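Local coordinates for Alr4995 protein (Nostoc sp., PDB 6LRF) that acts as a bifunctional arginine dihydrolase and ornithine cyclodeaminase, turning arginine into ornithine and, in its C-terminal part, probably ornithine into proline, at residues L8-P12 against W41-Y45; I21-M25 against E164-H168; E344-S348 against V435-G439; V474-A478 against L686-L691. All blocks are in the same frame, centred on the assembly; numbering follows the deposited sequence.

Interaction 1 (L8-P12 against W41-Y45); sequences LMCPP and WQGLY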
loop_
_atom_site.group_PDB
_atom_site.type_symbol
_atom_site.label_atom_id
_atom_site.label_comp_id
_atom_site.label_asym_id
_atom_site.label_seq_id
_atom_site.Cartn_x
_atom_site.Cartn_y
_atom_site.Cartn_z
ATOM N N LEU B 8 28.052 52.586 -5.537
ATOM C CA LEU B 8 28.805 52.206 -6.720
ATOM C C LEU B 8 27.918 51.412 -7.665
ATOM O O LEU B 8 27.253 50.472 -7.227
ATOM C CB LEU B 8 30.004 51.373 -6.324
ATOM C CG LEU B 8 30.848 50.851 -7.464
ATOM C CD1 LEU B 8 31.471 52.037 -8.176
ATOM C CD2 LEU B 8 31.884 49.939 -6.885
HETATM N N MSE B 9 27.895 51.787 -8.943
HETATM C CA MSE B 9 27.168 51.016 -9.954
HETATM C C MSE B 9 28.035 50.766 -11.176
HETATM O O MSE B 9 29.189 51.172 -11.228
HETATM C CB MSE B 9 25.881 51.726 -10.372
HETATM C CG MSE B 9 24.901 51.898 -9.236
HETATM SE SE MSE B 9 23.158 52.662 -9.755
HETATM C CE MSE B 9 22.509 51.237 -10.952
ATOM N N CYS B 10 27.484 50.073 -12.158
ATOM C CA CYS B 10 28.220 49.814 -13.376
ATOM C C CYS B 10 27.228 49.651 -14.509
ATOM O O CYS B 10 26.365 48.759 -14.466
ATOM C CB CYS B 10 29.105 48.579 -13.232
ATOM S SG CYS B 10 30.063 48.173 -14.696
ATOM N N PRO B 11 27.329 50.532 -15.519
ATOM C CA PRO B 11 26.390 50.565 -16.643
ATOM C C PRO B 11 26.420 49.279 -17.477
ATOM O O PRO B 11 27.457 48.618 -17.575
ATOM C CB PRO B 11 26.864 51.781 -17.455
ATOM C CG PRO B 11 28.297 51.940 -17.097
ATOM C CD PRO B 11 28.380 51.555 -15.648
ATOM N N PRO B 12 25.268 48.923 -18.068
ATOM C CA PRO B 12 25.084 47.663 -18.798
ATOM C C PRO B 12 25.658 47.645 -20.211
ATOM O O PRO B 12 25.063 46.992 -21.068
ATOM C CB PRO B 12 23.558 47.525 -18.856
ATOM C CG PRO B 12 23.059 48.917 -18.801
ATOM C CD PRO B 12 23.998 49.659 -17.910
ATOM N N TRP B 41 18.107 49.940 -16.298
ATOM C CA TRP B 41 19.260 50.357 -15.508
ATOM C C TRP B 41 19.239 51.862 -15.274
ATOM O O TRP B 41 19.395 52.323 -14.138
ATOM C CB TRP B 41 20.570 49.956 -16.193
ATOM C CG TRP B 41 21.782 50.182 -15.327
ATOM C CD1 TRP B 41 22.353 49.287 -14.468
ATOM C CD2 TRP B 41 22.561 51.380 -15.228
ATOM N NE1 TRP B 41 23.440 49.851 -13.844
ATOM C CE2 TRP B 41 23.592 51.135 -14.295
ATOM C CE3 TRP B 41 22.487 52.641 -15.837
ATOM C CZ2 TRP B 41 24.544 52.101 -13.955
ATOM C CZ3 TRP B 41 23.437 53.604 -15.497
ATOM C CH2 TRP B 41 24.451 53.324 -14.564
ATOM N N GLN B 42 19.034 52.622 -16.352
ATOM C CA GLN B 42 18.984 54.080 -16.268
ATOM C C GLN B 42 17.900 54.526 -15.295
ATOM O O GLN B 42 18.093 55.465 -14.530
ATOM C CB GLN B 42 18.750 54.699 -17.653
ATOM C CG GLN B 42 19.974 54.654 -18.558
ATOM C CD GLN B 42 21.044 55.655 -18.148
ATOM O OE1 GLN B 42 20.750 56.670 -17.509
ATOM N NE2 GLN B 42 22.294 55.375 -18.522
ATOM N N GLY B 43 16.768 53.836 -15.316
ATOM C CA GLY B 43 15.693 54.142 -14.390
ATOM C C GLY B 43 16.141 54.065 -12.942
ATOM O O GLY B 43 15.860 54.965 -12.143
ATOM N N LEU B 44 16.844 52.984 -12.607
ATOM C CA LEU B 44 17.418 52.807 -11.269
ATOM C C LEU B 44 18.456 53.890 -10.971
ATOM O O LEU B 44 18.410 54.572 -9.932
ATOM C CB LEU B 44 18.056 51.422 -11.146
ATOM C CG LEU B 44 18.762 51.148 -9.823
ATOM C CD1 LEU B 44 17.794 51.351 -8.664
ATOM C CD2 LEU B 44 19.324 49.735 -9.832
ATOM N N TYR B 45 19.390 54.020 -11.903
ATOM C CA TYR B 45 20.432 55.025 -11.856
ATOM C C TYR B 45 19.855 56.416 -11.599
ATOM O O TYR B 45 20.276 57.115 -10.669
ATOM C CB TYR B 45 21.215 54.986 -13.166
ATOM C CG TYR B 45 22.361 55.957 -13.240
ATOM C CD1 TYR B 45 23.340 55.982 -12.255
ATOM C CD2 TYR B 45 22.476 56.842 -14.305
ATOM C CE1 TYR B 45 24.396 56.866 -12.326
ATOM C CE2 TYR B 45 23.526 57.730 -14.383
ATOM C CZ TYR B 45 24.484 57.741 -13.393
ATOM O OH TYR B 45 25.535 58.630 -13.474
HETATM O O HOH W 1 25.026 48.502 -11.459
#
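The indole of Trp41 is overlapped on one face by Pro11 and Pro12, while Met9 comes to the other side of the ring plane. The contact belongs to a beta-alpha-beta crossover: strands 6-9 and 53-56 run parallel side by side, and helix 34-49, which carries Trp41, Leu44 and Tyr45, joins them. The two prolines divide the indole between them. CD of Pro12 sits 3.6 Å from the centroid of the five-membered ring of Trp41, 19° off its normal. CA of Pro11 stands 3.8 Å from the centroid of the six-membered ring. Both are CH-pi contacts, and both carbons are bonded to nitrogen, which polarises their C-H bonds and suits them to a tryptophan face. Trp41 reaches the prolines because its CG is anti to the backbone N (chi1 -172°), which throws the ring out from the helix.

Met9, a selenomethionine, arrives from the strand and bends at chi3 (64°), bringing CE 3.3 Å from NE1 of Trp41. Its SE lies 5.2 Å from the centroid of the six-membered ring, an oblique Met-aromatic contact, and meets the edge of the Tyr45 ring at CD1. The same CE packs 3.7 Å from CD2 of Leu44, a use to which a long unbranched side chain is well fitted. Leu56 of strand 53-56 touches both Met9 and Trp41, and Phe255 flanks Trp41 and Pro12. In the plane of the indole, one water accepts from NE1 of Trp41 at 3.2 Å and also from the backbone N of Cys10.

Interaction 2 (I21-M25 against E164-H168); sequences INPWM and ERFYH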
loop_
_atom_site.group_PDB
_atom_site.type_symbol
_atom_site.label_atom_id
_atom_site.label_comp_id
_atom_site.label_asym_id
_atom_site.label_seq_id
_atom_site.Cartn_x
_atom_site.Cartn_y
_atom_site.Cartn_z
ATOM N N ILE B 21 25.325 30.145 -14.202
ATOM C CA ILE B 21 25.977 29.875 -12.918
ATOM C C ILE B 21 25.000 30.005 -11.748
ATOM O O ILE B 21 25.376 29.775 -10.603
ATOM C CB ILE B 21 27.187 30.823 -12.657
ATOM C CG1 ILE B 21 26.745 32.291 -12.698
ATOM C CG2 ILE B 21 28.324 30.543 -13.632
ATOM C CD1 ILE B 21 27.794 33.280 -12.188
ATOM N N ASN B 22 23.761 30.405 -12.034
ATOM C CA ASN B 22 22.679 30.342 -11.050
ATOM C C ASN B 22 21.356 29.970 -11.746
ATOM O O ASN B 22 21.227 30.156 -12.957
ATOM C CB ASN B 22 22.566 31.663 -10.253
ATOM C CG ASN B 22 22.017 32.828 -11.071
ATOM O OD1 ASN B 22 20.874 32.801 -11.516
ATOM N ND2 ASN B 22 22.819 33.889 -11.214
ATOM N N PRO B 23 20.378 29.424 -10.992
ATOM C CA PRO B 23 19.159 28.888 -11.623
ATOM C C PRO B 23 18.321 29.909 -12.402
ATOM O O PRO B 23 17.625 29.523 -13.338
ATOM C CB PRO B 23 18.354 28.338 -10.430
ATOM C CG PRO B 23 18.908 29.041 -9.226
ATOM C CD PRO B 23 20.374 29.192 -9.536
ATOM N N TRP B 24 18.376 31.183 -12.030
ATOM C CA TRP B 24 17.605 32.200 -12.741
ATOM C C TRP B 24 18.122 32.442 -14.164
ATOM O O TRP B 24 17.414 33.014 -15.000
ATOM C CB TRP B 24 17.623 33.510 -11.970
ATOM C CG TRP B 24 17.013 33.435 -10.617
ATOM C CD1 TRP B 24 17.649 33.143 -9.446
ATOM C CD2 TRP B 24 15.641 33.678 -10.283
ATOM N NE1 TRP B 24 16.756 33.184 -8.402
ATOM C CE2 TRP B 24 15.516 33.511 -8.887
ATOM C CE3 TRP B 24 14.505 34.016 -11.028
ATOM C CZ2 TRP B 24 14.299 33.669 -8.219
ATOM C CZ3 TRP B 24 13.293 34.176 -10.364
ATOM C CH2 TRP B 24 13.200 33.998 -8.975
HETATM N N MSE B 25 19.362 32.022 -14.425
HETATM C CA MSE B 25 19.988 32.178 -15.744
HETATM C C MSE B 25 19.612 31.069 -16.712
HETATM O O MSE B 25 19.945 31.133 -17.894
HETATM C CB MSE B 25 21.513 32.212 -15.625
HETATM C CG MSE B 25 22.096 33.555 -15.196
HETATM SE SE MSE B 25 24.061 33.517 -15.101
HETATM C CE MSE B 25 24.372 35.354 -14.460
ATOM N N GLU B 164 18.208 27.249 -3.473
ATOM C CA GLU B 164 19.115 27.618 -4.548
ATOM C C GLU B 164 18.651 28.839 -5.360
ATOM O O GLU B 164 19.462 29.499 -6.008
ATOM C CB GLU B 164 19.322 26.422 -5.471
ATOM C CG GLU B 164 20.464 26.596 -6.445
ATOM C CD GLU B 164 20.424 25.582 -7.577
ATOM O OE1 GLU B 164 19.412 24.844 -7.689
ATOM O OE2 GLU B 164 21.406 25.529 -8.353
ATOM N N ARG B 165 17.359 29.150 -5.316
ATOM C CA ARG B 165 16.857 30.351 -5.983
ATOM C C ARG B 165 17.401 31.607 -5.305
ATOM O O ARG B 165 17.702 32.604 -5.961
ATOM C CB ARG B 165 15.328 30.376 -5.983
ATOM C CG ARG B 165 14.683 29.308 -6.876
ATOM C CD ARG B 165 13.176 29.264 -6.680
ATOM N NE ARG B 165 12.830 28.874 -5.319
ATOM C CZ ARG B 165 11.677 29.159 -4.723
ATOM N NH1 ARG B 165 10.740 29.845 -5.367
ATOM N NH2 ARG B 165 11.463 28.756 -3.475
ATOM N N PHE B 166 17.526 31.543 -3.983
ATOM C CA PHE B 166 18.023 32.665 -3.206
ATOM C C PHE B 166 19.431 32.328 -2.751
ATOM O O PHE B 166 19.690 32.059 -1.565
ATOM C CB PHE B 166 17.067 32.958 -2.053
ATOM C CG PHE B 166 15.633 33.076 -2.504
ATOM C CD1 PHE B 166 15.195 34.217 -3.166
ATOM C CD2 PHE B 166 14.735 32.028 -2.312
ATOM C CE1 PHE B 166 13.875 34.322 -3.609
ATOM C CE2 PHE B 166 13.417 32.126 -2.744
ATOM C CZ PHE B 166 12.985 33.274 -3.394
ATOM N N TYR B 167 20.318 32.339 -3.750
ATOM C CA TYR B 167 21.693 31.863 -3.662
ATOM C C TYR B 167 22.648 32.903 -3.053
ATOM O O TYR B 167 23.742 32.555 -2.602
ATOM C CB TYR B 167 22.180 31.441 -5.062
ATOM C CG TYR B 167 22.240 32.581 -6.075
ATOM C CD1 TYR B 167 21.090 33.053 -6.699
ATOM C CD2 TYR B 167 23.451 33.192 -6.389
ATOM C CE1 TYR B 167 21.147 34.099 -7.614
ATOM C CE2 TYR B 167 23.519 34.241 -7.305
ATOM C CZ TYR B 167 22.365 34.690 -7.917
ATOM O OH TYR B 167 22.427 35.737 -8.829
ATOM N N HIS B 168 22.235 34.172 -3.061
ATOM C CA HIS B 168 22.936 35.227 -2.324
ATOM C C HIS B 168 22.059 35.717 -1.184
ATOM O O HIS B 168 20.835 35.729 -1.292
ATOM C CB HIS B 168 23.298 36.415 -3.232
ATOM C CG HIS B 168 24.537 36.215 -4.045
ATOM N ND1 HIS B 168 24.766 36.890 -5.228
ATOM C CD2 HIS B 168 25.629 35.440 -3.836
ATOM C CE1 HIS B 168 25.936 36.524 -5.723
ATOM N NE2 HIS B 168 26.483 35.648 -4.898
#
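Asn22 lays its amide flat against the Tyr167 ring, the two planes only 20° apart. CB of Asn22 stands almost straight over the ring centre, 3.8 Å from the centroid of Tyr167, in a CH-pi contact. The tyrosine takes the crowded position at chi1 (64°), its CG between the backbone N and the carbonyl carbon, and this presents its face to the asparagine. The polar ends look elsewhere: Asn22 ND2 hydrogen-bonds to Ala258 O and Tyr167 OH to Gly259 O.

Trp24 is used by its edge. NE1 donates to Arg165 O at 2.7 Å, nearly straight at 167°, and the oxygen lies in the indole plane. Beside it Pro23 sets CG 3.3 Å from Glu164 O, and the extended Glu164 side chain runs past the proline ring. Just before the 3-10 segment 23-25, Asn22 turns OD1 back to accept weak bonds from the backbone N of Trp24 and of Met25.

Trp479 of the second subunit meets Trp24 edge-to-face, and Arg165 pairs with Asp163 and Glu210 and also with Glu475 of that subunit. Next to Tyr167, His168 is hydrogen-bonded to Glu118, which recalls the histidine-acid pairs of guanidine-modifying enzymes. Two loops far apart in sequence are thus joined by one directional bond to a main-chain oxygen and one flat stack, a combination that would fix both the position and the rotation of these side chains.

Interaction 3 (E344-S348 against V435-G439); sequences EEIIS and VDVLG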
loop_
_atom_site.group_PDB
_atom_site.type_symbol
_atom_site.label_atom_id
_atom_site.label_comp_id
_atom_site.label_asym_id
_atom_site.label_seq_id
_atom_site.Cartn_x
_atom_site.Cartn_y
_atom_site.Cartn_z
ATOM N N GLU B 344 28.284 20.959 18.167
ATOM C CA GLU B 344 27.943 19.839 19.041
ATOM C C GLU B 344 27.088 18.806 18.321
ATOM O O GLU B 344 27.244 17.589 18.512
ATOM C CB GLU B 344 27.196 20.332 20.270
ATOM C CG GLU B 344 28.022 21.198 21.190
ATOM C CD GLU B 344 27.241 21.611 22.419
ATOM O OE1 GLU B 344 26.245 22.365 22.279
ATOM O OE2 GLU B 344 27.612 21.146 23.517
ATOM N N GLU B 345 26.174 19.289 17.499
ATOM C CA GLU B 345 25.321 18.395 16.746
ATOM C C GLU B 345 26.166 17.547 15.771
ATOM O O GLU B 345 25.983 16.325 15.660
ATOM C CB GLU B 345 24.258 19.194 16.010
ATOM C CG GLU B 345 23.165 18.350 15.394
ATOM C CD GLU B 345 21.921 18.240 16.272
ATOM O OE1 GLU B 345 21.533 19.254 16.917
ATOM O OE2 GLU B 345 21.331 17.133 16.306
ATOM N N ILE B 346 27.109 18.196 15.094
ATOM C CA ILE B 346 28.002 17.524 14.156
ATOM C C ILE B 346 28.894 16.507 14.848
ATOM O O ILE B 346 28.994 15.360 14.416
ATOM C CB ILE B 346 28.889 18.545 13.399
ATOM C CG1 ILE B 346 28.040 19.407 12.452
ATOM C CG2 ILE B 346 30.013 17.846 12.643
ATOM C CD1 ILE B 346 28.737 20.688 11.998
ATOM N N ILE B 347 29.553 16.926 15.917
ATOM C CA ILE B 347 30.463 16.044 16.635
ATOM C C ILE B 347 29.714 14.830 17.215
ATOM O O ILE B 347 30.245 13.713 17.214
ATOM C CB ILE B 347 31.201 16.815 17.741
ATOM C CG1 ILE B 347 32.032 17.937 17.110
ATOM C CG2 ILE B 347 32.099 15.886 18.555
ATOM C CD1 ILE B 347 33.021 17.448 16.081
ATOM N N SER B 348 28.475 15.034 17.663
ATOM C CA SER B 348 27.658 13.920 18.144
ATOM C C SER B 348 27.443 12.881 17.047
ATOM O O SER B 348 27.519 11.684 17.295
ATOM C CB SER B 348 26.301 14.408 18.660
ATOM O OG SER B 348 26.461 15.167 19.844
ATOM N N VAL B 435 28.105 16.710 29.845
ATOM C CA VAL B 435 27.547 17.760 28.991
ATOM C C VAL B 435 28.571 18.042 27.906
ATOM O O VAL B 435 29.716 17.586 28.003
ATOM C CB VAL B 435 27.234 19.062 29.754
ATOM C CG1 VAL B 435 26.208 18.812 30.855
ATOM C CG2 VAL B 435 28.514 19.656 30.330
ATOM N N ASP B 436 28.167 18.791 26.884
ATOM C CA ASP B 436 29.042 19.088 25.748
ATOM C C ASP B 436 29.426 17.788 25.026
ATOM O O ASP B 436 28.712 16.784 25.123
ATOM C CB ASP B 436 30.288 19.860 26.208
ATOM C CG ASP B 436 30.852 20.782 25.123
ATOM O OD1 ASP B 436 31.408 20.271 24.119
ATOM O OD2 ASP B 436 30.757 22.019 25.287
ATOM N N VAL B 437 30.530 17.801 24.285
ATOM C CA VAL B 437 30.865 16.675 23.413
ATOM C C VAL B 437 32.335 16.286 23.490
ATOM O O VAL B 437 32.838 15.566 22.638
ATOM C CB VAL B 437 30.508 16.984 21.922
ATOM C CG1 VAL B 437 28.989 17.154 21.738
ATOM C CG2 VAL B 437 31.242 18.236 21.434
ATOM N N LEU B 438 33.030 16.763 24.512
ATOM C CA LEU B 438 34.419 16.368 24.727
ATOM C C LEU B 438 34.539 15.045 25.475
ATOM O O LEU B 438 33.658 14.678 26.247
ATOM C CB LEU B 438 35.165 17.453 25.511
ATOM C CG LEU B 438 35.300 18.809 24.829
ATOM C CD1 LEU B 438 35.935 19.808 25.790
ATOM C CD2 LEU B 438 36.132 18.639 23.579
ATOM N N GLY B 439 35.633 14.333 25.231
ATOM C CA GLY B 439 35.970 13.157 26.005
ATOM C C GLY B 439 34.970 12.033 25.858
ATOM O O GLY B 439 34.656 11.340 26.824
#
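The two flat groups here, the carboxylates of Glu344 and Asp436, do not stack; their planes are 54° apart. The Glu344 chain runs extended beyond CG (chi2 -178°), which carries OE2 across to hang over one face of the Asp436 carboxylate, 3.6 Å from its CG. Asp436 OD1 is met on its anti side by the backbone N of Val437, at 2.6 Å, while OD2 bonds to His340 NE2. With Asp379 also close to Glu344 OE2, the crowding of acids might raise the proton affinity of one of them; Arg555 offers Glu344 only a long, weak ion pair. Losing the carboxylate of Asp436 to an alanine is likely to leave His340 and the amide of Val437 without this acceptor.

Val437, short and branched, spreads its two methyls over the helix: CG1 lies 3.7 Å from Ser348 OG, and CG2 is 3.8 Å from CG2 of Ile347. Glu344 O is gripped by Ser348 N and, at 2.9 Å, by Ser348 OG, from opposite faces of its plane. This is helix-to-loop packing: helix 340-352, in the LOR/SDH conserved region, rests on the loop between strands 432-435 and 440-442 of the mixed sheet that follows.

Interaction 4 (V474-A478 against L686-L691); sequences VEQVA and LLTQQL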
loop_
_atom_site.group_PDB
_atom_site.type_symbol
_atom_site.label_atom_id
_atom_site.label_comp_id
_atom_site.label_asym_id
_atom_site.label_seq_id
_atom_site.Cartn_x
_atom_site.Cartn_y
_atom_site.Cartn_z
ATOM N N VAL B 474 -14.203 17.118 2.886
ATOM C CA VAL B 474 -13.817 18.320 3.614
ATOM C C VAL B 474 -14.935 19.342 3.591
ATOM O O VAL B 474 -15.201 20.008 4.594
ATOM C CB VAL B 474 -12.519 18.940 3.039
ATOM C CG1 VAL B 474 -12.404 20.408 3.407
ATOM C CG2 VAL B 474 -11.329 18.174 3.545
ATOM N N GLU B 475 -15.610 19.447 2.452
ATOM C CA GLU B 475 -16.720 20.375 2.334
ATOM C C GLU B 475 -17.847 20.005 3.296
ATOM O O GLU B 475 -18.433 20.869 3.943
ATOM C CB GLU B 475 -17.238 20.420 0.896
ATOM C CG GLU B 475 -18.112 21.645 0.635
ATOM C CD GLU B 475 -18.600 21.755 -0.805
ATOM O OE1 GLU B 475 -18.501 20.763 -1.571
ATOM O OE2 GLU B 475 -19.084 22.849 -1.163
ATOM N N GLN B 476 -18.134 18.716 3.412
ATOM C CA GLN B 476 -19.178 18.279 4.325
ATOM C C GLN B 476 -18.754 18.458 5.777
ATOM O O GLN B 476 -19.543 18.949 6.582
ATOM C CB GLN B 476 -19.570 16.830 4.033
ATOM C CG GLN B 476 -20.112 16.673 2.607
ATOM C CD GLN B 476 -20.217 15.231 2.138
ATOM O OE1 GLN B 476 -19.926 14.294 2.885
ATOM N NE2 GLN B 476 -20.623 15.049 0.881
ATOM N N VAL B 477 -17.509 18.109 6.108
ATOM C CA VAL B 477 -17.011 18.269 7.479
ATOM C C VAL B 477 -16.925 19.742 7.902
ATOM O O VAL B 477 -17.279 20.083 9.033
ATOM C CB VAL B 477 -15.625 17.603 7.666
ATOM C CG1 VAL B 477 -15.130 17.798 9.069
ATOM C CG2 VAL B 477 -15.704 16.121 7.380
ATOM N N ALA B 478 -16.461 20.615 7.006
ATOM C CA ALA B 478 -16.350 22.051 7.315
ATOM C C ALA B 478 -17.710 22.631 7.662
ATOM O O ALA B 478 -17.843 23.429 8.587
ATOM C CB ALA B 478 -15.735 22.826 6.145
ATOM N N LEU B 686 -7.102 22.180 3.543
ATOM C CA LEU B 686 -8.395 22.362 2.891
ATOM C C LEU B 686 -9.497 22.738 3.863
ATOM O O LEU B 686 -10.335 23.590 3.567
ATOM C CB LEU B 686 -8.788 21.078 2.180
ATOM C CG LEU B 686 -7.869 20.621 1.061
ATOM C CD1 LEU B 686 -8.210 19.194 0.665
ATOM C CD2 LEU B 686 -8.021 21.575 -0.111
ATOM N N LEU B 687 -9.515 22.070 5.014
ATOM C CA LEU B 687 -10.530 22.327 6.023
ATOM C C LEU B 687 -10.498 23.785 6.465
ATOM O O LEU B 687 -11.547 24.433 6.586
ATOM C CB LEU B 687 -10.343 21.403 7.229
ATOM C CG LEU B 687 -11.325 21.614 8.378
ATOM C CD1 LEU B 687 -12.738 21.199 7.958
ATOM C CD2 LEU B 687 -10.867 20.843 9.605
ATOM N N THR B 688 -9.299 24.313 6.700
ATOM C CA THR B 688 -9.194 25.714 7.129
ATOM C C THR B 688 -9.521 26.680 5.972
ATOM O O THR B 688 -10.141 27.724 6.187
ATOM C CB THR B 688 -7.795 26.035 7.710
ATOM O OG1 THR B 688 -6.787 25.366 6.939
ATOM C CG2 THR B 688 -7.708 25.573 9.175
ATOM N N GLN B 689 -9.113 26.326 4.757
ATOM C CA GLN B 689 -9.491 27.099 3.582
ATOM C C GLN B 689 -11.002 27.084 3.436
ATOM O O GLN B 689 -11.623 28.115 3.205
ATOM C CB GLN B 689 -8.839 26.543 2.321
ATOM C CG GLN B 689 -7.361 26.834 2.200
ATOM C CD GLN B 689 -6.696 25.953 1.162
ATOM O OE1 GLN B 689 -5.521 25.591 1.289
ATOM N NE2 GLN B 689 -7.451 25.588 0.131
ATOM N N GLN B 690 -11.592 25.905 3.600
ATOM C CA GLN B 690 -13.027 25.760 3.426
ATOM C C GLN B 690 -13.827 26.473 4.513
ATOM O O GLN B 690 -14.947 26.924 4.269
ATOM C CB GLN B 690 -13.398 24.284 3.383
ATOM C CG GLN B 690 -14.775 24.024 2.842
ATOM C CD GLN B 690 -14.884 24.316 1.359
ATOM O OE1 GLN B 690 -13.895 24.636 0.697
ATOM N NE2 GLN B 690 -16.093 24.209 0.831
ATOM N N LEU B 691 -13.254 26.585 5.707
ATOM C CA LEU B 691 -13.922 27.269 6.814
ATOM C C LEU B 691 -13.900 28.773 6.632
ATOM O O LEU B 691 -14.720 29.498 7.201
ATOM C CB LEU B 691 -13.272 26.918 8.148
ATOM C CG LEU B 691 -13.670 25.574 8.750
ATOM C CD1 LEU B 691 -12.626 25.162 9.756
ATOM C CD2 LEU B 691 -15.027 25.682 9.407
#
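The shortest polar bond runs from Gln690 N to Leu686 O, 2.6 Å, one turn of a helix whose Leu686, Leu687 and Gln690 all lie against Val474. The axes of segments 474-478 and 686-691 approach to 9.2 Å, at a signed crossing angle of -58°, close to that expected when i, i+4 ridges fit into grooves. The ridge of Val474 and Ala478 indeed settles between the Leu686-Gln690 and Leu687-Leu691 pairs. CG1 of Val474, anti to its own backbone N (chi1 158°), comes 3.7 Å from the N of Leu687 and is flanked by CB of Leu686 and of Gln690. One turn on, the small methyl of Ala478 lets the helices close up: its CB is 3.6 Å from CG of Gln690, and CD1 of Leu687 lies 3.9 Å from the same CB. Leu691 completes the groove with CD2 against Ala478 O.

Farther along, Gln690 bends at chi2 and folds its amide over the stem of Glu475, NE2 lying 3.3 Å from Glu475 CG. The amide and carboxylate planes are nearly perpendicular, and no hydrogen bond joins them, the carboxylate being taken up by an arginine of the second subunit. Were Gln690 a serine, the methyl of Ala478 and the stem of Glu475 would probably lose their cover on that side. Helix 467-486 enters the Rossmann domain just before its strand 491-495, and helix 680-694 follows its last strand, 673-677. The chemistry therefore implies that shape, rather than directional bonding, matches these two helices, with the polar part of the contact lying where Glu475 reaches the second subunit.

Overall arrangement
Interactions 1 and 2 belong to the same N-terminal GME-family domain, their centres about 21 Å apart, and their segments alternate along the chain: 21-25 lies between strand 6-9 and helix 34-49. Interaction 3, about 34 Å from interaction 2 between centres, lies in the middle regions, and interaction 4 in the Rossmann domain, on the opposite side of the chain's centre from interaction 3, their centres about 46 Å apart. Within one chain interactions 2 and 4 have centres about 37 Å apart, yet across the subunit boundary they meet, since Arg165 of one copy bridges to Glu475 of another. The structure is unliganded; interaction 2, beside the His168-Glu118 pair, is probably nearest the dihydrolase chemistry.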